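Aspartate aminotransferase, mitochondrial (Trypanosoma brucei brucei, PDB 4W5K) probably catalyses the pyridoxal-phosphate-dependent transfer of an amino group between L-aspartate and 2-oxoglutarate, working as a homodimer. Local coordinates at residues Asp89-Ala103 / Arg253-Ala267. The protein carries 1 engineered substitution. Sequence-based numbering, arbitrary orientation.
Sequences DGRIASCQTLGGTGA and RCGALHISTASAEEA. With PLP (pyridoxal-5'-phosphate), chain C.
With S94 chi1 at -59° and H258 in the same orientation, the serine hydroxyl and the imidazole each stand beside their own backbone N, and S94 OG meets ND1 of H258 in the ring plane at 2.7 Å. Serine is short enough to meet the ring edge, while NE2 of H258 turns to Q241. R253 is bent at chi2 and chi3, which curls its guanidinium back to the cofactor: NH2 donates almost straight (173°) to PLP O2P at 2.8 Å, and NH1 reaches O1P. The same O2P accepts a bond from T101 OG1 at 2.6 Å, and G100 N donates to O3P, so the phosphate lies at the N-terminal end of helix 99-110. Y62 of the second subunit also binds this PLP.

Strands 92-97 and 255-260 pair antiparallel at the 92-97 end of the large mixed sheet of the aminotransferase fold. G99 suits the turn, since a CB would clash with O2P, and G255 lets the 99-100 backbone lie close. The side chains of T97 and L257 cross at about a right angle, CG2 lying 3.7 Å from L257 CB, and A103 CB packs against the same carbon. At the far end the extended R91 chain lies along T261 O, to which NH1 donates at 2.8 Å.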
loop_
_atom_site.group_PDB
_atom_site.type_symbol
_atom_site.label_atom_id
_atom_site.label_comp_id
_atom_site.label_asym_id
_atom_site.label_seq_id
_atom_site.Cartn_x
_atom_site.Cartn_y
_atom_site.Cartn_z
ATOM N N ASP A 89 25.487 -9.618 11.752
ATOM C CA ASP A 89 25.062 -10.203 13.019
ATOM C C ASP A 89 23.542 -10.372 13.142
ATOM O O ASP A 89 23.043 -10.860 14.157
ATOM C CB ASP A 89 25.579 -9.351 14.179
ATOM C CG ASP A 89 27.093 -9.230 14.188
ATOM O OD1 ASP A 89 27.771 -10.098 13.593
ATOM O OD2 ASP A 89 27.605 -8.264 14.796
ATOM N N GLY A 90 22.806 -9.958 12.116
ATOM C CA GLY A 90 21.367 -10.146 12.093
ATOM C C GLY A 90 20.623 -9.196 13.011
ATOM O O GLY A 90 19.499 -9.472 13.426
ATOM N N ARG A 91 21.227 -8.058 13.339
ATOM C CA ARG A 91 20.578 -7.231 14.344
ATOM C C ARG A 91 19.705 -6.155 13.719
ATOM O O ARG A 91 19.153 -5.314 14.432
ATOM C CB ARG A 91 21.611 -6.639 15.332
ATOM C CG ARG A 91 22.678 -5.715 14.823
ATOM C CD ARG A 91 23.680 -5.477 15.999
ATOM N NE ARG A 91 24.655 -4.429 15.708
ATOM C CZ ARG A 91 24.371 -3.129 15.674
ATOM N NH1 ARG A 91 23.131 -2.707 15.912
ATOM N NH2 ARG A 91 25.332 -2.248 15.391
ATOM N N ILE A 92 19.508 -6.222 12.401
ATOM C CA ILE A 92 18.637 -5.261 11.736
ATOM C C ILE A 92 17.277 -5.853 11.352
ATOM O O ILE A 92 17.175 -6.814 10.575
ATOM C CB ILE A 92 19.307 -4.668 10.473
ATOM C CG1 ILE A 92 20.656 -4.063 10.845
ATOM C CG2 ILE A 92 18.436 -3.577 9.857
ATOM C CD1 ILE A 92 21.328 -3.324 9.676
ATOM N N ALA A 93 16.232 -5.255 11.911
ATOM C CA ALA A 93 14.852 -5.634 11.602
ATOM C C ALA A 93 14.371 -4.911 10.340
ATOM O O ALA A 93 14.423 -3.694 10.282
ATOM C CB ALA A 93 13.947 -5.314 12.800
ATOM N N SER A 94 13.883 -5.645 9.338
ATOM C CA SER A 94 13.571 -5.031 8.060
ATOM C C SER A 94 12.314 -5.580 7.433
ATOM O O SER A 94 11.946 -6.739 7.675
ATOM C CB SER A 94 14.722 -5.213 7.049
ATOM O OG SER A 94 15.952 -4.652 7.530
ATOM N N CYS A 95 11.684 -4.753 6.598
ATOM C CA CYS A 95 10.539 -5.198 5.803
ATOM C C CYS A 95 10.348 -4.339 4.550
ATOM O O CYS A 95 10.857 -3.220 4.429
ATOM C CB CYS A 95 9.247 -5.165 6.652
ATOM S SG CYS A 95 8.649 -3.504 7.121
ATOM N N GLN A 96 9.605 -4.894 3.611
ATOM C CA GLN A 96 9.150 -4.165 2.446
ATOM C C GLN A 96 8.043 -3.201 2.856
ATOM O O GLN A 96 7.263 -3.501 3.769
ATOM C CB GLN A 96 8.645 -5.167 1.390
ATOM C CG GLN A 96 8.010 -4.540 0.147
ATOM C CD GLN A 96 7.622 -5.584 -0.902
ATOM O OE1 GLN A 96 8.047 -6.727 -0.832
ATOM N NE2 GLN A 96 6.879 -5.163 -1.903
ATOM N N THR A 97 7.977 -2.047 2.202
ATOM C CA THR A 97 6.978 -1.031 2.522
ATOM C C THR A 97 6.426 -0.375 1.267
ATOM O O THR A 97 6.969 -0.546 0.172
ATOM C CB THR A 97 7.571 0.075 3.418
ATOM O OG1 THR A 97 8.702 0.631 2.722
ATOM C CG2 THR A 97 8.038 -0.493 4.782
ATOM N N LEU A 98 5.361 0.407 1.429
ATOM C CA LEU A 98 4.769 1.130 0.315
ATOM C C LEU A 98 5.574 2.388 0.015
ATOM O O LEU A 98 5.194 3.490 0.441
ATOM C CB LEU A 98 3.320 1.482 0.643
ATOM C CG LEU A 98 2.455 0.245 0.878
ATOM C CD1 LEU A 98 1.087 0.611 1.411
ATOM C CD2 LEU A 98 2.332 -0.448 -0.460
ATOM N N GLY A 99 6.672 2.209 -0.724
ATOM C CA GLY A 99 7.631 3.280 -0.952
ATOM C C GLY A 99 8.299 3.778 0.317
ATOM O O GLY A 99 8.154 3.207 1.403
ATOM N N GLY A 100 9.068 4.856 0.192
ATOM C CA GLY A 100 9.602 5.497 1.382
ATOM C C GLY A 100 8.530 6.030 2.316
ATOM O O GLY A 100 8.744 6.090 3.558
ATOM N N THR A 101 7.380 6.418 1.749
ATOM C CA THR A 101 6.288 6.956 2.555
ATOM C C THR A 101 5.812 5.900 3.528
ATOM O O THR A 101 5.677 6.191 4.723
ATOM C CB THR A 101 5.102 7.442 1.705
ATOM O OG1 THR A 101 5.567 8.424 0.754
ATOM C CG2 THR A 101 4.015 8.051 2.593
ATOM N N GLY A 102 5.569 4.691 3.019
ATOM C CA GLY A 102 5.149 3.580 3.885
ATOM C C GLY A 102 6.178 3.286 4.978
ATOM O O GLY A 102 5.832 3.028 6.141
ATOM N N ALA A 103 7.463 3.333 4.630
ATOM C CA ALA A 103 8.482 3.098 5.646
ATOM C C ALA A 103 8.471 4.185 6.721
ATOM O O ALA A 103 8.649 3.894 7.901
ATOM C CB ALA A 103 9.895 3.013 5.007
ATOM N N ARG A 253 5.109 1.707 -5.930
ATOM C CA ARG A 253 5.130 1.835 -4.465
ATOM C C ARG A 253 6.053 0.823 -3.805
ATOM O O ARG A 253 5.598 -0.082 -3.079
ATOM C CB ARG A 253 3.710 1.698 -3.894
ATOM C CG ARG A 253 2.631 2.541 -4.601
ATOM C CD ARG A 253 3.073 4.018 -4.815
ATOM N NE ARG A 253 3.266 4.724 -3.541
ATOM C CZ ARG A 253 4.402 5.307 -3.165
ATOM N NH1 ARG A 253 5.481 5.284 -3.949
ATOM N NH2 ARG A 253 4.472 5.914 -1.976
ATOM N N CYS A 254 7.352 1.024 -4.020
ATOM C CA CYS A 254 8.355 0.072 -3.601
ATOM C C CYS A 254 9.362 0.760 -2.689
ATOM O O CYS A 254 9.996 1.741 -3.096
ATOM C CB CYS A 254 9.070 -0.509 -4.822
ATOM S SG CYS A 254 10.274 -1.771 -4.452
ATOM N N GLY A 255 9.468 0.260 -1.466
ATOM C CA GLY A 255 10.488 0.737 -0.526
ATOM C C GLY A 255 10.785 -0.309 0.538
ATOM O O GLY A 255 10.225 -1.426 0.499
ATOM N N ALA A 256 11.674 0.037 1.470
ATOM C CA ALA A 256 11.948 -0.832 2.621
ATOM C C ALA A 256 12.206 0.022 3.863
ATOM O O ALA A 256 12.589 1.189 3.778
ATOM C CB ALA A 256 13.162 -1.757 2.337
ATOM N N LEU A 257 11.989 -0.603 5.006
ATOM C CA LEU A 257 12.208 -0.030 6.323
ATOM C C LEU A 257 13.219 -0.883 7.069
ATOM O O LEU A 257 13.133 -2.106 7.026
ATOM C CB LEU A 257 10.879 0.038 7.080
ATOM C CG LEU A 257 10.949 0.380 8.568
ATOM C CD1 LEU A 257 11.481 1.801 8.757
ATOM C CD2 LEU A 257 9.557 0.284 9.135
ATOM N N HIS A 258 14.162 -0.250 7.782
ATOM C CA HIS A 258 15.202 -0.973 8.517
ATOM C C HIS A 258 15.314 -0.368 9.902
ATOM O O HIS A 258 15.359 0.861 10.004
ATOM C CB HIS A 258 16.569 -0.860 7.814
ATOM C CG HIS A 258 16.523 -1.208 6.360
ATOM N ND1 HIS A 258 16.432 -2.508 5.901
ATOM C CD2 HIS A 258 16.577 -0.418 5.259
ATOM C CE1 HIS A 258 16.428 -2.500 4.577
ATOM N NE2 HIS A 258 16.509 -1.242 4.163
ATOM N N ILE A 259 15.321 -1.200 10.940
ATOM C CA ILE A 259 15.614 -0.737 12.294
ATOM C C ILE A 259 16.735 -1.568 12.905
ATOM O O ILE A 259 16.600 -2.772 13.102
ATOM C CB ILE A 259 14.386 -0.811 13.255
ATOM C CG1 ILE A 259 13.144 -0.133 12.642
ATOM C CG2 ILE A 259 14.773 -0.237 14.646
ATOM C CD1 ILE A 259 12.201 -1.135 11.944
ATOM N N SER A 260 17.841 -0.927 13.249
ATOM C CA SER A 260 18.907 -1.656 13.930
ATOM C C SER A 260 18.612 -1.787 15.414
ATOM O O SER A 260 17.931 -0.953 16.002
ATOM C CB SER A 260 20.260 -0.979 13.738
ATOM O OG SER A 260 20.305 0.284 14.383
ATOM N N THR A 261 19.103 -2.876 15.992
ATOM C CA THR A 261 18.883 -3.206 17.391
ATOM C C THR A 261 20.138 -3.814 17.985
ATOM O O THR A 261 21.139 -4.009 17.300
ATOM C CB THR A 261 17.716 -4.212 17.571
ATOM O OG1 THR A 261 18.119 -5.501 17.099
ATOM C CG2 THR A 261 16.480 -3.744 16.844
ATOM N N ALA A 262 20.097 -4.134 19.268
ATOM C CA ALA A 262 21.275 -4.695 19.908
ATOM C C ALA A 262 21.550 -6.165 19.565
ATOM O O ALA A 262 22.647 -6.656 19.821
ATOM C CB ALA A 262 21.164 -4.548 21.422
ATOM N N SER A 263 20.587 -6.875 18.994
ATOM C CA SER A 263 20.768 -8.321 18.857
ATOM C C SER A 263 19.799 -8.921 17.860
ATOM O O SER A 263 18.800 -8.292 17.513
ATOM C CB SER A 263 20.605 -9.014 20.210
ATOM O OG SER A 263 19.253 -8.994 20.663
ATOM N N ALA A 264 20.083 -10.132 17.390
ATOM C CA ALA A 264 19.151 -10.759 16.460
ATOM C C ALA A 264 17.801 -11.026 17.149
ATOM O O ALA A 264 16.764 -10.927 16.504
ATOM C CB ALA A 264 19.728 -12.047 15.881
ATOM N N GLU A 265 17.817 -11.302 18.453
ATOM C CA GLU A 265 16.564 -11.497 19.196
ATOM C C GLU A 265 15.723 -10.222 19.259
ATOM O O GLU A 265 14.491 -10.276 19.154
ATOM C CB GLU A 265 16.841 -12.004 20.617
ATOM C CG GLU A 265 17.209 -13.476 20.675
ATOM C CD GLU A 265 16.203 -14.349 19.930
ATOM O OE1 GLU A 265 14.991 -14.270 20.233
ATOM O OE2 GLU A 265 16.625 -15.100 19.024
ATOM N N GLU A 266 16.375 -9.085 19.484
ATOM C CA GLU A 266 15.648 -7.828 19.474
ATOM C C GLU A 266 15.082 -7.559 18.078
ATOM O O GLU A 266 13.950 -7.109 17.939
ATOM C CB GLU A 266 16.548 -6.669 19.954
ATOM C CG GLU A 266 16.779 -6.694 21.482
ATOM C CD GLU A 266 17.592 -5.498 21.948
ATOM O OE1 GLU A 266 17.800 -4.575 21.131
ATOM O OE2 GLU A 266 18.038 -5.474 23.118
ATOM N N ALA A 267 15.846 -7.878 17.039
ATOM C CA ALA A 267 15.387 -7.583 15.689
ATOM C C ALA A 267 14.172 -8.435 15.368
ATOM O O ALA A 267 13.223 -7.954 14.751
ATOM C CB ALA A 267 16.507 -7.811 14.664
HETATM N N1 PLP C . 10.833 11.320 1.510
HETATM C C2 PLP C . 11.348 12.259 0.649
HETATM C C2A PLP C . 12.406 13.183 1.161
HETATM C C3 PLP C . 10.892 12.343 -0.667
HETATM O O3 PLP C . 11.378 13.283 -1.536
HETATM C C4 PLP C . 9.913 11.466 -1.113
HETATM C C4A PLP C . 9.612 11.429 -2.585
HETATM O O4A PLP C . 8.915 12.326 -3.071
HETATM C C5 PLP C . 9.391 10.511 -0.242
HETATM C C6 PLP C . 9.869 10.433 1.067
HETATM C C5A PLP C . 8.296 9.557 -0.697
HETATM O O4P PLP C . 8.823 8.544 -1.507
HETATM P P PLP C . 7.955 7.352 -2.005
HETATM O O1P PLP C . 7.330 7.671 -3.330
HETATM O O2P PLP C . 6.892 7.031 -0.983
HETATM O O3P PLP C . 8.930 6.205 -2.140
HETATM O O HOH W 1 22.625 0.648 15.643
HETATM O O HOH W 2 6.055 -2.393 -1.629
#